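Local atomic coordinates of transcriptional regulator (Methanobacterium thermoautotrophicum, PDB entry 3BPV), a protein that probably binds DNA as a winged-helix transcription factor of the MarR family, acting as a transcriptional repressor in this archaeon. Residues Ala33-Ile38 with Glu95-Ile100; Gln46-Thr51 with Arg82-Leu87. All coordinates share one frame; numbering follows the deposited sequence.

Contact 1. Residues Ala33-Ile38 with Glu95-Ile100; sequences ACLLRI and EIIPLI
Helix 29-40 of the winged-helix domain meets the start of helix 97-111 here, mainly through methyl groups: two leucines on one side, three isoleucines on the other. Leu35 carries most of the contact. Its CG stands anti to the backbone N (chi1 -172°), its CB bond already points at the partner, and CD2 ends up among three isoleucine tips. With CG1 in the crowded position between the backbone N and the carbonyl carbon, Ile96 lies across it at about a right angle, CD1 coming to 3.8 Å from Leu35 CD2; Ile100 comes in obliquely, and its CD1 is also 3.8 Å from Leu35 CD2. The third tip, Ile97 CD1, is shared between the two leucines, at 4.1 Å from Leu35 CD2. Beyond the two segments Leu35 also packs on Val89 of the wing, while Ile96 touches Leu27 and Phe72, so the apolar layer continues past the two helices. Leu36 sits one residue on and behaves differently: its CB bond runs across the contact, but the extended chain brings CD2 alongside Ile97, the two side chains sliding past each other in opposite directions, with Leu36 CD2 3.9 Å from Ile97 CD1.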
# COMPACT_ATOMS: atom_id res chain seq x y z
N ALA A 33 6.01 7.00 -5.03
CA ALA A 33 5.24 6.27 -6.02
C ALA A 33 4.65 7.23 -7.04
O ALA A 33 4.73 6.99 -8.25
CB ALA A 33 4.12 5.48 -5.34
N CYS A 34 4.06 8.33 -6.57
CA CYS A 34 3.48 9.32 -7.47
C CYS A 34 4.56 9.96 -8.34
O CYS A 34 4.38 10.13 -9.55
CB CYS A 34 2.76 10.42 -6.68
SG CYS A 34 1.17 9.91 -6.00
N LEU A 35 5.68 10.31 -7.74
CA LEU A 35 6.76 10.94 -8.47
C LEU A 35 7.26 10.04 -9.60
O LEU A 35 7.43 10.49 -10.73
CB LEU A 35 7.91 11.28 -7.52
CG LEU A 35 9.04 12.13 -8.12
CD1 LEU A 35 8.50 13.47 -8.55
CD2 LEU A 35 10.13 12.32 -7.07
N LEU A 36 7.50 8.77 -9.30
CA LEU A 36 7.99 7.85 -10.33
C LEU A 36 6.97 7.64 -11.43
O LEU A 36 7.33 7.51 -12.60
CB LEU A 36 8.40 6.51 -9.71
CG LEU A 36 9.58 6.57 -8.75
CD1 LEU A 36 9.87 5.18 -8.20
CD2 LEU A 36 10.81 7.12 -9.47
N ARG A 37 5.69 7.61 -11.06
CA ARG A 37 4.64 7.41 -12.06
C ARG A 37 4.54 8.62 -13.00
O ARG A 37 4.33 8.45 -14.20
CB ARG A 37 3.30 7.16 -11.38
CG ARG A 37 2.19 6.77 -12.34
CD ARG A 37 2.37 5.35 -12.86
NE ARG A 37 1.33 5.00 -13.82
CZ ARG A 37 1.24 5.53 -15.04
NH1 ARG A 37 2.13 6.43 -15.44
NH2 ARG A 37 0.26 5.16 -15.85
N ILE A 38 4.67 9.82 -12.45
CA ILE A 38 4.59 11.03 -13.28
C ILE A 38 5.84 11.11 -14.14
O ILE A 38 5.78 11.54 -15.30
CB ILE A 38 4.49 12.29 -12.40
CG1 ILE A 38 3.22 12.23 -11.55
CG2 ILE A 38 4.47 13.54 -13.28
CD1 ILE A 38 3.18 13.25 -10.44
N GLU A 95 16.08 15.17 -10.75
CA GLU A 95 17.42 15.03 -10.22
C GLU A 95 17.54 14.19 -8.96
O GLU A 95 18.64 13.75 -8.61
CB GLU A 95 18.02 16.42 -10.03
CG GLU A 95 18.11 17.17 -11.36
CD GLU A 95 18.43 18.63 -11.22
OE1 GLU A 95 17.87 19.29 -10.32
OE2 GLU A 95 19.24 19.14 -12.03
N ILE A 96 16.43 13.96 -8.27
CA ILE A 96 16.46 13.14 -7.06
C ILE A 96 16.09 11.69 -7.34
O ILE A 96 16.13 10.86 -6.43
CB ILE A 96 15.52 13.68 -5.95
CG1 ILE A 96 14.06 13.65 -6.43
CG2 ILE A 96 15.94 15.07 -5.53
CD1 ILE A 96 13.05 13.96 -5.34
N ILE A 97 15.72 11.39 -8.58
CA ILE A 97 15.34 10.03 -8.94
C ILE A 97 16.48 9.03 -8.70
O ILE A 97 16.25 7.92 -8.21
CB ILE A 97 14.91 9.93 -10.43
CG1 ILE A 97 13.73 10.87 -10.69
CG2 ILE A 97 14.53 8.49 -10.78
CD1 ILE A 97 12.51 10.58 -9.85
N PRO A 98 17.73 9.40 -9.05
CA PRO A 98 18.83 8.46 -8.81
C PRO A 98 18.94 8.11 -7.33
O PRO A 98 19.23 6.97 -6.98
CB PRO A 98 20.04 9.21 -9.33
CG PRO A 98 19.47 9.98 -10.48
CD PRO A 98 18.17 10.52 -9.90
N LEU A 99 18.72 9.10 -6.47
CA LEU A 99 18.78 8.90 -5.03
C LEU A 99 17.69 7.91 -4.62
O LEU A 99 17.92 7.02 -3.81
CB LEU A 99 18.56 10.22 -4.29
CG LEU A 99 19.61 11.32 -4.43
CD1 LEU A 99 19.06 12.62 -3.88
CD2 LEU A 99 20.88 10.92 -3.69
N ILE A 100 16.51 8.09 -5.20
CA ILE A 100 15.38 7.21 -4.91
C ILE A 100 15.69 5.78 -5.34
O ILE A 100 15.46 4.84 -4.59
CB ILE A 100 14.11 7.70 -5.63
CG1 ILE A 100 13.63 9.00 -4.98
CG2 ILE A 100 13.03 6.64 -5.58
CD1 ILE A 100 12.44 9.63 -5.68

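Contact 2. Residues Gln46-Thr51 with Arg82-Leu87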
# COMPACT_ATOMS: atom_id res chain seq x y z
N GLN A 46 -4.04 14.48 -13.26
CA GLN A 46 -4.13 14.09 -11.86
C GLN A 46 -5.21 13.03 -11.68
O GLN A 46 -5.01 12.08 -10.93
CB GLN A 46 -4.45 15.29 -10.97
CG GLN A 46 -4.61 14.93 -9.49
CD GLN A 46 -4.71 16.16 -8.60
OE1 GLN A 46 -4.11 17.19 -8.89
NE2 GLN A 46 -5.45 16.04 -7.51
N ASP A 47 -6.34 13.19 -12.36
CA ASP A 47 -7.40 12.20 -12.22
C ASP A 47 -6.99 10.86 -12.81
O ASP A 47 -7.48 9.82 -12.36
CB ASP A 47 -8.72 12.70 -12.84
CG ASP A 47 -8.61 12.97 -14.33
OD1 ASP A 47 -8.28 14.11 -14.70
OD2 ASP A 47 -8.86 12.04 -15.12
N GLU A 48 -6.10 10.87 -13.79
CA GLU A 48 -5.63 9.63 -14.41
C GLU A 48 -4.66 8.94 -13.45
O GLU A 48 -4.63 7.71 -13.36
CB GLU A 48 -4.95 9.91 -15.75
CG GLU A 48 -5.88 10.56 -16.77
CD GLU A 48 -5.21 10.87 -18.09
OE1 GLU A 48 -4.08 11.42 -18.09
OE2 GLU A 48 -5.82 10.58 -19.14
N LEU A 49 -3.87 9.73 -12.73
CA LEU A 49 -2.94 9.17 -11.76
C LEU A 49 -3.77 8.56 -10.62
O LEU A 49 -3.45 7.48 -10.14
CB LEU A 49 -2.01 10.26 -11.22
CG LEU A 49 -0.88 9.78 -10.31
CD1 LEU A 49 0.12 8.98 -11.15
CD2 LEU A 49 -0.18 10.96 -9.66
N ALA A 50 -4.82 9.26 -10.21
CA ALA A 50 -5.71 8.78 -9.16
C ALA A 50 -6.34 7.45 -9.57
O ALA A 50 -6.40 6.51 -8.78
CB ALA A 50 -6.79 9.79 -8.87
N THR A 51 -6.81 7.38 -10.80
CA THR A 51 -7.43 6.16 -11.29
C THR A 51 -6.41 5.03 -11.33
O THR A 51 -6.72 3.90 -10.97
CB THR A 51 -8.02 6.37 -12.70
OG1 THR A 51 -9.02 7.39 -12.65
CG2 THR A 51 -8.64 5.08 -13.23
N ARG A 82 -11.43 22.37 -17.60
CA ARG A 82 -11.12 23.12 -16.39
C ARG A 82 -11.23 22.31 -15.11
O ARG A 82 -10.88 22.78 -14.03
CB ARG A 82 -12.02 24.36 -16.31
CG ARG A 82 -13.50 24.08 -16.16
CD ARG A 82 -13.90 23.97 -14.70
NE ARG A 82 -15.35 23.87 -14.54
CZ ARG A 82 -15.97 23.81 -13.37
NH1 ARG A 82 -15.27 23.84 -12.24
NH2 ARG A 82 -17.29 23.71 -13.32
N ARG A 83 -11.71 21.07 -15.23
CA ARG A 83 -11.87 20.19 -14.08
C ARG A 83 -10.71 19.21 -13.97
O ARG A 83 -10.68 18.37 -13.08
CB ARG A 83 -13.18 19.42 -14.19
CG ARG A 83 -14.39 20.32 -14.30
CD ARG A 83 -15.58 19.58 -14.87
NE ARG A 83 -16.62 20.51 -15.27
CZ ARG A 83 -17.66 20.19 -16.03
NH1 ARG A 83 -17.81 18.95 -16.48
NH2 ARG A 83 -18.56 21.12 -16.35
N ARG A 84 -9.75 19.32 -14.88
CA ARG A 84 -8.60 18.42 -14.87
C ARG A 84 -7.28 19.16 -14.72
O ARG A 84 -7.18 20.35 -15.05
CB ARG A 84 -8.59 17.57 -16.15
CG ARG A 84 -9.92 16.87 -16.43
CD ARG A 84 -9.83 15.97 -17.66
NE ARG A 84 -9.12 14.73 -17.36
CZ ARG A 84 -8.77 13.83 -18.27
NH1 ARG A 84 -9.04 14.03 -19.56
NH2 ARG A 84 -8.15 12.72 -17.89
N TYR A 85 -6.26 18.46 -14.23
CA TYR A 85 -4.94 19.04 -14.02
C TYR A 85 -3.82 18.17 -14.58
O TYR A 85 -3.86 16.94 -14.46
CB TYR A 85 -4.73 19.29 -12.52
CG TYR A 85 -5.63 20.39 -12.01
CD1 TYR A 85 -5.24 21.72 -12.08
CD2 TYR A 85 -6.91 20.10 -11.56
CE1 TYR A 85 -6.11 22.74 -11.72
CE2 TYR A 85 -7.79 21.11 -11.20
CZ TYR A 85 -7.39 22.43 -11.29
OH TYR A 85 -8.25 23.45 -10.96
N ILE A 86 -2.83 18.82 -15.18
CA ILE A 86 -1.70 18.15 -15.79
C ILE A 86 -0.52 18.12 -14.83
O ILE A 86 -0.17 19.14 -14.23
CB ILE A 86 -1.26 18.87 -17.08
CG1 ILE A 86 -2.46 19.05 -18.01
CG2 ILE A 86 -0.16 18.09 -17.77
CD1 ILE A 86 -3.17 17.77 -18.36
N LEU A 87 0.11 16.96 -14.70
CA LEU A 87 1.25 16.81 -13.80
C LEU A 87 2.54 16.54 -14.55
O LEU A 87 2.55 15.84 -15.55
CB LEU A 87 1.02 15.65 -12.83
CG LEU A 87 -0.31 15.66 -12.08
CD1 LEU A 87 -0.48 14.36 -11.31
CD2 LEU A 87 -0.36 16.86 -11.15
O HOH W 1 -7.19 15.90 -13.16
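Arg84 takes hold of Asp47 side-on, one nitrogen to each carboxylate oxygen, although the two planes are turned 44° apart. The bond from Arg84 NE to Asp47 OD1, 2.9 Å, is nearly straight and lies in the guanidinium plane; the one from Arg84 NH2 to Asp47 OD2, also 2.9 Å, takes up the twist and is more bent at 142°. Both oxygens offer their syn lone pairs. A bend at chi3 swings the guanidinium edge to Asp47 and Glu48, where NH2 also meets Glu48 OE2 at 3.4 Å in a longer salt bridge, the Glu48 carboxylate standing almost perpendicular; its OE1 accepts from Lys45 N. Here strand 84-87, in the wing hairpin of the winged helix, runs at 82° to helix segment 46-51. Gln46 N donates to Tyr85 O over 2.7 Å, in the carbonyl plane, so the strand takes up an N-H at the helix start. Next to it a water accepts from Asp47 N and Tyr85 N and donates to Asp47 OD1, giving that oxygen a second donor. An alanine in place of Arg84, lacking the guanidinium shared by Asp47 and Glu48, would probably loosen this edge of the wing against the helix. On the apolar side Leu87 CD1 packs 3.7 Å from Gln46 CA and 3.8 Å from Leu49 CD2, the Leu87 and Leu49 side chains crossing at about a right angle.

In the fold
Contact 2 is nested in the chain between the two halves of contact 1, and their centres lie about 18 Å apart. The centre of contact 1, which is buried, lies about 8 Å from the centre of the chain, and that of contact 2, only partly buried, about 17 Å from it. Helix 29-40 joins them: Leu35 and Leu36 face helix 97-111, while Cys34, Arg37 and Ile38 turn to helix 46-53 and the wing. The two touch directly, with Arg37 CG 3.3 Å from Leu49 CD1 and Cys34 SG 4.0 Å from Leu49 CD2. Leu64 of helix 57-69 touches Cys34, Ile38, Leu49 and Leu87, tying that helix into the same apolar core of the probable DNA-binding domain.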